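Local coordinates for 3-oxoacyl-[acyl-carrier protein] synthase (PDB 1UB7), which probably catalyses the first condensation of fatty acid synthesis, joining an acetyl group from acetyl-CoA to two carbons of malonyl-ACP, at residues P263-G275 against P283-I295. Numbering follows the deposited sequence.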
loop_
_atom_site.group_PDB
_atom_site.type_symbol
_atom_site.label_atom_id
_atom_site.label_comp_id
_atom_site.label_asym_id
_atom_site.label_seq_id
_atom_site.Cartn_x
_atom_site.Cartn_y
_atom_site.Cartn_z
ATOM N N PRO A 263 11.199 13.192 30.588
ATOM C CA PRO A 263 11.170 14.659 30.637
ATOM C C PRO A 263 10.838 15.162 29.229
ATOM O O PRO A 263 11.284 14.569 28.242
ATOM C CB PRO A 263 12.592 15.015 31.069
ATOM C CG PRO A 263 13.412 13.934 30.440
ATOM C CD PRO A 263 12.585 12.689 30.682
ATOM N N TRP A 264 10.058 16.238 29.129
ATOM C CA TRP A 264 9.667 16.772 27.825
ATOM C C TRP A 264 10.816 17.032 26.854
ATOM O O TRP A 264 10.601 17.153 25.648
ATOM C CB TRP A 264 8.858 18.051 28.003
ATOM C CG TRP A 264 7.435 17.793 28.340
ATOM C CD1 TRP A 264 6.833 17.969 29.548
ATOM C CD2 TRP A 264 6.420 17.309 27.452
ATOM N NE1 TRP A 264 5.502 17.630 29.472
ATOM C CE2 TRP A 264 5.221 17.220 28.196
ATOM C CE3 TRP A 264 6.407 16.940 26.098
ATOM C CZ2 TRP A 264 4.019 16.779 27.632
ATOM C CZ3 TRP A 264 5.209 16.502 25.538
ATOM C CH2 TRP A 264 4.032 16.426 26.306
ATOM N N GLU A 265 12.030 17.113 27.387
ATOM C CA GLU A 265 13.231 17.361 26.592
ATOM C C GLU A 265 13.612 16.166 25.711
ATOM O O GLU A 265 14.313 16.318 24.708
ATOM C CB GLU A 265 14.386 17.680 27.532
ATOM C CG GLU A 265 14.542 16.622 28.602
ATOM C CD GLU A 265 15.680 16.895 29.551
ATOM O OE1 GLU A 265 16.841 16.967 29.091
ATOM O OE2 GLU A 265 15.411 17.030 30.762
ATOM N N ARG A 266 13.161 14.978 26.101
ATOM C CA ARG A 266 13.453 13.758 25.358
ATOM C C ARG A 266 12.234 13.291 24.568
ATOM O O ARG A 266 12.114 12.119 24.230
ATOM C CB ARG A 266 13.911 12.657 26.318
ATOM C CG ARG A 266 15.324 12.856 26.842
ATOM C CD ARG A 266 15.596 11.976 28.049
ATOM N NE ARG A 266 15.419 10.554 27.764
ATOM C CZ ARG A 266 15.579 9.589 28.665
ATOM N NH1 ARG A 266 15.917 9.898 29.909
ATOM N NH2 ARG A 266 15.412 8.316 28.320
ATOM N N VAL A 267 11.336 14.228 24.286
ATOM C CA VAL A 267 10.125 13.957 23.529
ATOM C C VAL A 267 9.906 15.067 22.512
ATOM O O VAL A 267 9.949 16.249 22.861
ATOM C CB VAL A 267 8.901 13.901 24.434
ATOM C CG1 VAL A 267 7.631 13.898 23.588
ATOM C CG2 VAL A 267 8.972 12.656 25.309
ATOM N N ALA A 268 9.654 14.677 21.262
ATOM C CA ALA A 268 9.435 15.628 20.176
ATOM C C ALA A 268 7.981 16.060 20.057
ATOM O O ALA A 268 7.078 15.235 20.061
ATOM C CB ALA A 268 9.899 15.021 18.863
ATOM N N VAL A 269 7.757 17.360 19.932
ATOM C CA VAL A 269 6.394 17.876 19.802
ATOM C C VAL A 269 6.289 18.968 18.754
ATOM O O VAL A 269 7.208 19.762 18.572
ATOM C CB VAL A 269 5.864 18.485 21.138
ATOM C CG1 VAL A 269 4.367 18.764 21.025
ATOM C CG2 VAL A 269 6.146 17.544 22.309
ATOM N N ASN A 270 5.161 18.997 18.060
ATOM C CA ASN A 270 4.906 20.019 17.065
ATOM C C ASN A 270 3.430 19.981 16.704
ATOM O O ASN A 270 2.963 20.762 15.883
ATOM C CB ASN A 270 5.828 19.852 15.829
ATOM C CG ASN A 270 5.487 18.640 14.947
ATOM O OD1 ASN A 270 6.384 18.041 14.350
ATOM N ND2 ASN A 270 4.202 18.302 14.831
ATOM N N VAL A 271 2.695 19.070 17.348
ATOM C CA VAL A 271 1.258 18.935 17.105
ATOM C C VAL A 271 0.569 20.268 17.372
ATOM O O VAL A 271 -0.534 20.519 16.887
ATOM C CB VAL A 271 0.605 17.840 18.009
ATOM C CG1 VAL A 271 0.767 18.178 19.486
ATOM C CG2 VAL A 271 -0.864 17.720 17.684
ATOM N N ASP A 272 1.243 21.114 18.146
ATOM C CA ASP A 272 0.744 22.437 18.496
ATOM C C ASP A 272 0.752 23.387 17.301
ATOM O O ASP A 272 -0.104 24.270 17.188
ATOM C CB ASP A 272 1.593 23.021 19.632
ATOM C CG ASP A 272 3.086 23.027 19.315
ATOM O OD1 ASP A 272 3.626 21.963 18.947
ATOM O OD2 ASP A 272 3.727 24.092 19.446
ATOM N N ARG A 273 1.711 23.188 16.399
ATOM C CA ARG A 273 1.850 24.041 15.223
ATOM C C ARG A 273 1.343 23.451 13.906
ATOM O O ARG A 273 1.058 24.193 12.960
ATOM C CB ARG A 273 3.321 24.467 15.066
ATOM C CG ARG A 273 3.747 25.531 16.058
ATOM C CD ARG A 273 5.212 25.921 15.942
ATOM N NE ARG A 273 6.106 24.885 16.459
ATOM C CZ ARG A 273 6.686 23.951 15.710
ATOM N NH1 ARG A 273 6.472 23.919 14.401
ATOM N NH2 ARG A 273 7.477 23.049 16.268
ATOM N N TYR A 274 1.217 22.130 13.832
ATOM C CA TYR A 274 0.758 21.524 12.583
ATOM C C TYR A 274 -0.466 20.615 12.694
ATOM O O TYR A 274 -0.997 20.154 11.676
ATOM C CB TYR A 274 1.884 20.710 11.941
ATOM C CG TYR A 274 3.196 21.422 11.738
ATOM C CD1 TYR A 274 3.262 22.668 11.116
ATOM C CD2 TYR A 274 4.391 20.792 12.082
ATOM C CE1 TYR A 274 4.497 23.263 10.833
ATOM C CE2 TYR A 274 5.619 21.368 11.804
ATOM C CZ TYR A 274 5.673 22.598 11.179
ATOM O OH TYR A 274 6.916 23.133 10.905
ATOM N N GLY A 275 -0.910 20.345 13.917
ATOM C CA GLY A 275 -2.053 19.468 14.089
ATOM C C GLY A 275 -1.637 18.037 13.795
ATOM O O GLY A 275 -0.440 17.709 13.806
ATOM N N PRO A 283 7.925 12.262 10.294
ATOM C CA PRO A 283 9.041 12.867 9.556
ATOM C C PRO A 283 9.121 14.392 9.765
ATOM O O PRO A 283 10.218 14.950 9.798
ATOM C CB PRO A 283 8.783 12.446 8.102
ATOM C CG PRO A 283 7.305 12.031 8.081
ATOM C CD PRO A 283 7.123 11.380 9.424
ATOM N N LEU A 284 7.973 15.060 9.918
ATOM C CA LEU A 284 7.950 16.508 10.178
ATOM C C LEU A 284 8.679 16.806 11.482
ATOM O O LEU A 284 9.426 17.780 11.574
ATOM C CB LEU A 284 6.509 17.026 10.293
ATOM C CG LEU A 284 5.801 17.321 8.972
ATOM C CD1 LEU A 284 4.339 17.536 9.205
ATOM C CD2 LEU A 284 6.444 18.567 8.315
ATOM N N ALA A 285 8.452 15.961 12.487
ATOM C CA ALA A 285 9.090 16.109 13.790
ATOM C C ALA A 285 10.585 15.804 13.747
ATOM O O ALA A 285 11.389 16.548 14.313
ATOM C CB ALA A 285 8.401 15.204 14.828
ATOM N N LEU A 286 10.966 14.711 13.091
ATOM C CA LEU A 286 12.387 14.362 13.005
ATOM C C LEU A 286 13.196 15.493 12.383
ATOM O O LEU A 286 14.318 15.779 12.818
ATOM C CB LEU A 286 12.588 13.100 12.166
ATOM C CG LEU A 286 12.093 11.806 12.795
ATOM C CD1 LEU A 286 12.063 10.717 11.746
ATOM C CD2 LEU A 286 12.986 11.436 13.958
ATOM N N LYS A 287 12.621 16.123 11.360
ATOM C CA LYS A 287 13.283 17.220 10.659
ATOM C C LYS A 287 13.625 18.354 11.620
ATOM O O LYS A 287 14.759 18.841 11.622
ATOM C CB LYS A 287 12.404 17.763 9.527
ATOM C CG LYS A 287 13.045 18.943 8.800
ATOM C CD LYS A 287 12.056 19.664 7.896
ATOM C CE LYS A 287 12.709 20.855 7.212
ATOM N NZ LYS A 287 11.781 21.459 6.234
ATOM N N GLU A 288 12.653 18.772 12.434
ATOM C CA GLU A 288 12.900 19.843 13.401
ATOM C C GLU A 288 13.974 19.432 14.429
ATOM O O GLU A 288 14.864 20.220 14.763
ATOM C CB GLU A 288 11.607 20.225 14.119
ATOM C CG GLU A 288 10.467 20.511 13.164
ATOM C CD GLU A 288 9.382 21.384 13.774
ATOM O OE1 GLU A 288 9.056 21.198 14.968
ATOM O OE2 GLU A 288 8.848 22.252 13.047
ATOM N N ALA A 289 13.891 18.194 14.909
ATOM C CA ALA A 289 14.848 17.688 15.878
ATOM C C ALA A 289 16.255 17.641 15.293
ATOM O O ALA A 289 17.238 17.952 15.975
ATOM C CB ALA A 289 14.437 16.305 16.348
ATOM N N VAL A 290 16.364 17.236 14.034
ATOM C CA VAL A 290 17.672 17.176 13.411
ATOM C C VAL A 290 18.242 18.579 13.353
ATOM O O VAL A 290 19.378 18.815 13.773
ATOM C CB VAL A 290 17.594 16.580 11.989
ATOM C CG1 VAL A 290 18.864 16.882 11.217
ATOM C CG2 VAL A 290 17.385 15.080 12.088
ATOM N N ASP A 291 17.431 19.511 12.858
ATOM C CA ASP A 291 17.847 20.901 12.714
ATOM C C ASP A 291 18.137 21.631 14.024
ATOM O O ASP A 291 18.903 22.595 14.026
ATOM C CB ASP A 291 16.808 21.692 11.903
ATOM C CG ASP A 291 16.781 21.282 10.432
ATOM O OD1 ASP A 291 17.722 20.587 9.993
ATOM O OD2 ASP A 291 15.830 21.657 9.711
ATOM N N ALA A 292 17.530 21.189 15.127
ATOM C CA ALA A 292 17.759 21.821 16.421
ATOM C C ALA A 292 18.971 21.165 17.062
ATOM O O ALA A 292 19.523 21.671 18.038
ATOM C CB ALA A 292 16.545 21.660 17.313
ATOM N N GLY A 293 19.379 20.036 16.490
ATOM C CA GLY A 293 20.523 19.307 17.000
ATOM C C GLY A 293 20.161 18.351 18.120
ATOM O O GLY A 293 21.048 17.817 18.794
ATOM N N ARG A 294 18.861 18.144 18.328
ATOM C CA ARG A 294 18.386 17.235 19.369
ATOM C C ARG A 294 18.591 15.807 18.902
ATOM O O ARG A 294 18.576 14.866 19.695
ATOM C CB ARG A 294 16.916 17.465 19.638
ATOM C CG ARG A 294 16.561 18.925 19.789
ATOM C CD ARG A 294 15.074 19.023 20.024
ATOM N NE ARG A 294 14.718 18.266 21.219
ATOM C CZ ARG A 294 13.475 18.003 21.590
ATOM N NH1 ARG A 294 12.459 18.429 20.855
ATOM N NH2 ARG A 294 13.251 17.331 22.710
ATOM N N ILE A 295 18.755 15.654 17.598
ATOM C CA ILE A 295 19.015 14.352 17.020
ATOM C C ILE A 295 20.330 14.564 16.314
ATOM O O ILE A 295 20.497 15.555 15.610
ATOM C CB ILE A 295 17.930 13.932 15.984
ATOM C CG1 ILE A 295 16.713 13.354 16.707
ATOM C CG2 ILE A 295 18.492 12.898 15.014
ATOM C CD1 ILE A 295 15.600 12.906 15.758
HETATM O O HOH W 1 16.238 16.792 22.999
HETATM O O HOH W 2 10.023 19.076 20.996
#
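Arg273 meets the carboxylate of Glu288 end-on, one nitrogen to each oxygen, with guanidinium and carboxylate nearly coplanar at 26°. Arg273 NH2 donates to Glu288 OE1 at 2.8 Å, in the guanidinium plane, and Arg273 NH1 to Glu288 OE2 at 3.2 Å from a slight tilt; each Glu288 oxygen accepts through its syn lone pair. The Tyr274 hydroxyl donates to the same oxygen (Tyr274 OH to Glu288 OE2 3.0 Å), nearly along the C-O axis, its ring turned 57° from the carboxylate. Beyond CG the Glu288 chain is extended (chi2 -158°), which carries the carboxylate off the helix to these donors. With Glu288 cut back to alanine, the Arg273 charge would probably lose its mate across the contact and the Tyr274 hydroxyl this acceptor. Deeper in, Ala268 CB meets Ala285 CB at 4.3 Å, and Asn270 OD1 lies 3.4 Å from Ala285 CA. At the far end Arg294, its chain bent at chi3, presents its guanidinium edge to the loop, where waters link NE to Glu265 O and NH1 to Val269 N. Helix 281-292 and the turn after it are thus joined to the loop and short helix 271-274 that lead to Asn276, a predicted active-site residue, beside strand 242-245 in the C-terminal half of the thiolase-like fold.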